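Local coordinates for protein HD superfamily hydrolase (Clostridium acetobutylicum ATCC 824, PDB 3CCG) that probably hydrolyses diadenosine tetraphosphate symmetrically to two ADP, as an HD-domain hydrolase that holds two iron ions in its active site, at residues A[152-164]-A[177-189]. Residues are numbered along the deposited sequence; the frame is centred on the assembly and turned at random. Where two conformers were deposited one is given.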
loop_
_atom_site.group_PDB
_atom_site.type_symbol
_atom_site.label_atom_id
_atom_site.label_comp_id
_atom_site.label_asym_id
_atom_site.label_seq_id
_atom_site.Cartn_x
_atom_site.Cartn_y
_atom_site.Cartn_z
ATOM N N LEU A 152 -10.663 2.816 -19.613
ATOM C CA LEU A 152 -9.683 1.848 -19.178
ATOM C C LEU A 152 -9.117 2.196 -17.791
ATOM O O LEU A 152 -9.034 1.334 -16.942
ATOM C CB LEU A 152 -8.578 1.737 -20.242
ATOM C CG LEU A 152 -7.568 0.614 -20.161
ATOM C CD1 LEU A 152 -8.343 -0.712 -20.031
ATOM C CD2 LEU A 152 -6.634 0.674 -21.387
ATOM N N ASN A 153 -8.772 3.462 -17.571
ATOM C CA ASN A 153 -8.240 3.878 -16.274
ATOM C C ASN A 153 -9.263 3.647 -15.147
ATOM O O ASN A 153 -8.928 3.222 -14.026
ATOM C CB ASN A 153 -7.755 5.341 -16.314
ATOM C CG ASN A 153 -6.485 5.529 -17.129
ATOM O OD1 ASN A 153 -5.745 4.581 -17.373
ATOM N ND2 ASN A 153 -6.229 6.758 -17.558
ATOM N N LYS A 154 -10.526 3.918 -15.443
ATOM C CA LYS A 154 -11.567 3.650 -14.477
ATOM C C LYS A 154 -11.612 2.167 -14.126
ATOM O O LYS A 154 -11.760 1.776 -12.984
ATOM C CB LYS A 154 -12.937 4.118 -15.008
ATOM C CG LYS A 154 -14.132 3.769 -14.107
ATOM C CD LYS A 154 -15.476 4.126 -14.800
ATOM C CE LYS A 154 -16.696 3.858 -13.895
ATOM N N ALA A 155 -11.527 1.319 -15.157
ATOM C CA ALA A 155 -11.589 -0.104 -14.955
ATOM C C ALA A 155 -10.433 -0.581 -14.059
ATOM O O ALA A 155 -10.625 -1.395 -13.176
ATOM C CB ALA A 155 -11.551 -0.820 -16.329
ATOM N N LEU A 156 -9.230 -0.098 -14.333
ATOM C CA LEU A 156 -8.083 -0.517 -13.502
ATOM C C LEU A 156 -8.315 -0.103 -12.052
ATOM O O LEU A 156 -8.212 -0.932 -11.138
ATOM C CB LEU A 156 -6.771 0.039 -14.012
ATOM C CG LEU A 156 -5.998 -0.864 -14.968
ATOM C CD1 LEU A 156 -6.697 -1.031 -16.292
ATOM C CD2 LEU A 156 -4.590 -0.285 -15.159
ATOM N N LEU A 157 -8.737 1.147 -11.878
ATOM C CA LEU A 157 -8.978 1.654 -10.532
ATOM C C LEU A 157 -9.989 0.789 -9.799
ATOM O O LEU A 157 -9.775 0.407 -8.648
ATOM C CB LEU A 157 -9.363 3.139 -10.624
ATOM C CG LEU A 157 -9.486 3.948 -9.331
ATOM C CD1 LEU A 157 -8.271 3.753 -8.438
ATOM C CD2 LEU A 157 -9.697 5.448 -9.670
HETATM N N MSE A 158 -11.064 0.422 -10.487
HETATM C CA MSE A 158 -12.061 -0.435 -9.902
HETATM C C MSE A 158 -11.446 -1.779 -9.497
HETATM O O MSE A 158 -11.759 -2.355 -8.453
HETATM C CB MSE A 158 -13.200 -0.636 -10.905
HETATM C CG MSE A 158 -13.920 0.648 -11.261
HETATM SE SE MSE A 158 -15.068 0.406 -12.787
HETATM C CE MSE A 158 -15.708 -1.427 -12.193
ATOM N N SER A 159 -10.584 -2.307 -10.365
ATOM C CA SER A 159 -9.920 -3.592 -10.083
ATOM C C SER A 159 -8.969 -3.550 -8.881
ATOM O O SER A 159 -8.977 -4.455 -8.027
ATOM C CB SER A 159 -9.193 -4.122 -11.348
ATOM O OG SER A 159 -8.699 -5.429 -11.117
ATOM N N PHE A 160 -8.176 -2.479 -8.823
ATOM C CA PHE A 160 -7.212 -2.273 -7.733
ATOM C C PHE A 160 -7.972 -2.168 -6.393
ATOM O O PHE A 160 -7.589 -2.791 -5.384
ATOM C CB PHE A 160 -6.364 -1.029 -7.969
ATOM C CG PHE A 160 -5.463 -1.090 -9.162
ATOM C CD1 PHE A 160 -4.856 -2.260 -9.557
ATOM C CD2 PHE A 160 -5.120 0.053 -9.792
ATOM C CE1 PHE A 160 -3.974 -2.261 -10.624
ATOM C CE2 PHE A 160 -4.224 0.069 -10.842
ATOM C CZ PHE A 160 -3.682 -1.095 -11.265
ATOM N N ASP A 161 -9.034 -1.382 -6.412
ATOM C CA ASP A 161 -9.867 -1.206 -5.202
ATOM C C ASP A 161 -10.418 -2.530 -4.732
ATOM O O ASP A 161 -10.360 -2.880 -3.573
ATOM C CB ASP A 161 -10.972 -0.167 -5.417
ATOM C CG ASP A 161 -10.458 1.259 -5.483
ATOM O OD1 ASP A 161 -9.268 1.512 -5.225
ATOM O OD2 ASP A 161 -11.276 2.154 -5.809
ATOM N N ASN A 162 -10.951 -3.299 -5.681
ATOM C CA ASN A 162 -11.504 -4.611 -5.340
ATOM C C ASN A 162 -10.444 -5.537 -4.752
ATOM O O ASN A 162 -10.670 -6.241 -3.775
ATOM C CB ASN A 162 -12.064 -5.312 -6.578
ATOM C CG ASN A 162 -13.213 -4.573 -7.238
ATOM O OD1 ASN A 162 -13.859 -3.716 -6.640
ATOM N ND2 ASN A 162 -13.488 -4.930 -8.501
ATOM N N THR A 163 -9.279 -5.573 -5.391
ATOM C CA THR A 163 -8.184 -6.402 -4.926
ATOM C C THR A 163 -7.780 -6.048 -3.480
ATOM O O THR A 163 -7.676 -6.905 -2.616
ATOM C CB THR A 163 -6.967 -6.287 -5.841
ATOM O OG1 THR A 163 -7.286 -6.929 -7.089
ATOM C CG2 THR A 163 -5.723 -6.956 -5.258
ATOM N N ILE A 164 -7.619 -4.760 -3.225
ATOM C CA ILE A 164 -7.141 -4.320 -1.929
ATOM C C ILE A 164 -8.161 -4.680 -0.843
ATOM O O ILE A 164 -7.810 -5.230 0.203
ATOM C CB ILE A 164 -6.829 -2.815 -1.927
ATOM C CG1 ILE A 164 -5.634 -2.490 -2.859
ATOM C CG2 ILE A 164 -6.484 -2.354 -0.475
ATOM C CD1 ILE A 164 -5.573 -1.022 -3.253
ATOM N N ASN A 177 3.365 -2.562 -5.460
ATOM C CA ASN A 177 3.120 -2.164 -6.852
ATOM C C ASN A 177 1.655 -1.844 -7.124
ATOM O O ASN A 177 1.320 -0.934 -7.890
ATOM C CB ASN A 177 3.610 -3.205 -7.863
ATOM C CG ASN A 177 5.072 -3.029 -8.211
ATOM O OD1 ASN A 177 5.640 -1.961 -8.021
ATOM N ND2 ASN A 177 5.678 -4.072 -8.716
ATOM N N THR A 178 0.783 -2.595 -6.472
ATOM C CA THR A 178 -0.641 -2.399 -6.639
ATOM C C THR A 178 -1.072 -1.072 -5.968
ATOM O O THR A 178 -1.837 -0.255 -6.528
ATOM C CB THR A 178 -1.429 -3.568 -6.152
ATOM O OG1 THR A 178 -1.032 -4.712 -6.928
ATOM C CG2 THR A 178 -2.909 -3.284 -6.387
ATOM N N ILE A 179 -0.494 -0.841 -4.788
ATOM C CA ILE A 179 -0.819 0.395 -4.052
ATOM C C ILE A 179 -0.325 1.615 -4.862
ATOM O O ILE A 179 -1.049 2.624 -5.046
ATOM C CB ILE A 179 -0.203 0.378 -2.627
ATOM C CG1 ILE A 179 -0.685 -0.822 -1.802
ATOM C CG2 ILE A 179 -0.511 1.694 -1.897
ATOM C CD1 ILE A 179 -2.199 -1.032 -1.735
ATOM N N GLU A 180 0.894 1.501 -5.344
ATOM C CA GLU A 180 1.547 2.592 -6.106
ATOM C C GLU A 180 0.857 2.802 -7.472
ATOM O O GLU A 180 0.634 3.930 -7.908
ATOM C CB GLU A 180 3.063 2.415 -6.199
ATOM C CG GLU A 180 3.602 2.514 -4.775
ATOM C CD GLU A 180 4.896 1.816 -4.458
ATOM O OE1 GLU A 180 5.572 1.334 -5.378
ATOM O OE2 GLU A 180 5.239 1.782 -3.226
ATOM N N ALA A 181 0.392 1.701 -8.069
ATOM C CA ALA A 181 -0.344 1.786 -9.302
ATOM C C ALA A 181 -1.644 2.577 -9.131
ATOM O O ALA A 181 -2.022 3.409 -9.972
ATOM C CB ALA A 181 -0.649 0.340 -9.826
ATOM N N ARG A 182 -2.361 2.268 -8.074
ATOM C CA ARG A 182 -3.595 2.936 -7.747
ATOM C C ARG A 182 -3.339 4.430 -7.455
ATOM O O ARG A 182 -4.040 5.292 -7.990
ATOM C CB ARG A 182 -4.305 2.258 -6.573
ATOM C CG ARG A 182 -5.545 2.942 -6.101
ATOM C CD ARG A 182 -6.142 2.288 -4.905
ATOM N NE ARG A 182 -7.257 3.111 -4.428
ATOM C CZ ARG A 182 -7.073 4.207 -3.694
ATOM N NH1 ARG A 182 -5.865 4.575 -3.317
ATOM N NH2 ARG A 182 -8.115 4.944 -3.345
ATOM N N ASN A 183 -2.339 4.730 -6.626
ATOM C CA ASN A 183 -2.065 6.121 -6.306
ATOM C C ASN A 183 -1.791 6.907 -7.560
ATOM O O ASN A 183 -2.230 8.045 -7.700
ATOM C CB ASN A 183 -0.885 6.279 -5.321
ATOM C CG ASN A 183 -1.232 5.913 -3.894
ATOM O OD1 ASN A 183 -2.371 5.988 -3.486
ATOM N ND2 ASN A 183 -0.223 5.515 -3.145
ATOM N N TYR A 184 -1.010 6.328 -8.453
ATOM C CA TYR A 184 -0.615 6.982 -9.705
ATOM C C TYR A 184 -1.864 7.331 -10.535
ATOM O O TYR A 184 -1.973 8.439 -11.063
ATOM C CB TYR A 184 0.362 6.095 -10.486
ATOM C CG TYR A 184 0.849 6.774 -11.723
ATOM C CD1 TYR A 184 0.108 6.732 -12.877
ATOM C CD2 TYR A 184 2.066 7.446 -11.738
ATOM C CE1 TYR A 184 0.539 7.366 -14.021
ATOM C CE2 TYR A 184 2.521 8.096 -12.881
ATOM C CZ TYR A 184 1.737 8.035 -14.019
ATOM O OH TYR A 184 2.162 8.675 -15.164
ATOM N N LEU A 185 -2.824 6.418 -10.636
ATOM C CA LEU A 185 -4.070 6.685 -11.383
ATOM C C LEU A 185 -4.890 7.768 -10.698
ATOM O O LEU A 185 -5.440 8.626 -11.367
ATOM C CB LEU A 185 -4.918 5.435 -11.586
ATOM C CG LEU A 185 -4.264 4.423 -12.542
ATOM C CD1 LEU A 185 -5.244 3.264 -12.680
ATOM C CD2 LEU A 185 -3.939 5.072 -13.889
ATOM N N ILE A 186 -4.933 7.754 -9.373
ATOM C CA ILE A 186 -5.689 8.779 -8.673
ATOM C C ILE A 186 -5.087 10.143 -8.939
ATOM O O ILE A 186 -5.823 11.100 -9.163
ATOM C CB ILE A 186 -5.716 8.526 -7.197
ATOM C CG1 ILE A 186 -6.602 7.313 -6.919
ATOM C CG2 ILE A 186 -6.236 9.784 -6.459
ATOM C CD1 ILE A 186 -6.385 6.770 -5.595
ATOM N N SER A 187 -3.767 10.218 -8.991
ATOM C CA SER A 187 -3.073 11.502 -9.151
ATOM C C SER A 187 -3.132 12.056 -10.573
ATOM O O SER A 187 -2.797 13.232 -10.802
ATOM C CB SER A 187 -1.598 11.398 -8.752
ATOM O OG SER A 187 -0.850 10.754 -9.771
ATOM N N ARG A 188 -3.525 11.210 -11.520
ATOM C CA ARG A 188 -3.599 11.606 -12.936
ATOM C C ARG A 188 -5.050 11.862 -13.291
ATOM O O ARG A 188 -5.375 12.361 -14.367
ATOM C CB ARG A 188 -3.064 10.501 -13.860
ATOM C CG ARG A 188 -1.610 10.187 -13.681
ATOM C CD ARG A 188 -0.765 11.392 -13.974
ATOM N NE ARG A 188 0.602 11.206 -13.507
ATOM N N LYS A 189 -5.907 11.509 -12.351
ATOM C CA LYS A 189 -7.351 11.596 -12.523
ATOM C C LYS A 189 -7.876 12.906 -11.965
ATOM O O LYS A 189 -7.142 13.898 -11.903
ATOM C CB LYS A 189 -8.002 10.414 -11.814
ATOM C CG LYS A 189 -9.510 10.366 -11.797
ATOM C CD LYS A 189 -9.920 9.323 -10.771
ATOM C CE LYS A 189 -11.411 9.283 -10.532
ATOM N NZ LYS A 189 -11.762 8.260 -9.489
HETATM O O HOH W 1 -10.714 4.556 -4.692
#
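Phe160 and Leu185 fill the middle of this contact, where the last two helices of the chain, 152-170 and 176-188, pack in a roughly antiparallel hairpin with 141° between their directions. As a knob in a hole, the Phe160 ring enters among Thr178, Ala181, Arg182 and Leu185; its far end, CZ, is 3.7 Å from Ala181 CB, while CD1 meets Thr178 CG2. Leu185 in turn is a knob among Asn153, Leu156, Leu157 and Phe160, crossing the Phe160 side chain at about a right angle, with its CD1 3.8 Å from Leu156 CB. Further along, Ile164 CD1 meets Ile179 CD1 at 3.7 Å.

The polar part centres on Arg182. With CG anti to the backbone N (chi1 176°) and the chain extended as far as NE, it runs past Leu157 CD1, which lies 3.7 Å from its CG, and delivers NE to Asp161 OD1 at 2.7 Å. This salt bridge is a single bent hydrogen bond, 146° at the hydrogen, lying in the guanidinium plane, and NE approaches OD1 almost end-on to its C-O bond. A water donates to Asp161 OD2 and accepts from Arg182 NH2, so both carboxylate oxygens are tied to the same guanidinium. Ile186 CD1 sits above one face of that group, toward its rim, and NH1 bonds Gly172 O of the second subunit.

The Phe160 side chain lies about 10 Å from that of the iron ligand His112. With NE, NH2 and NH1 each bonded, the guanidinium is held against rotation and ties the hairpin to the dimer partner, where Ile164 also packs on Ile168 of the second subunit.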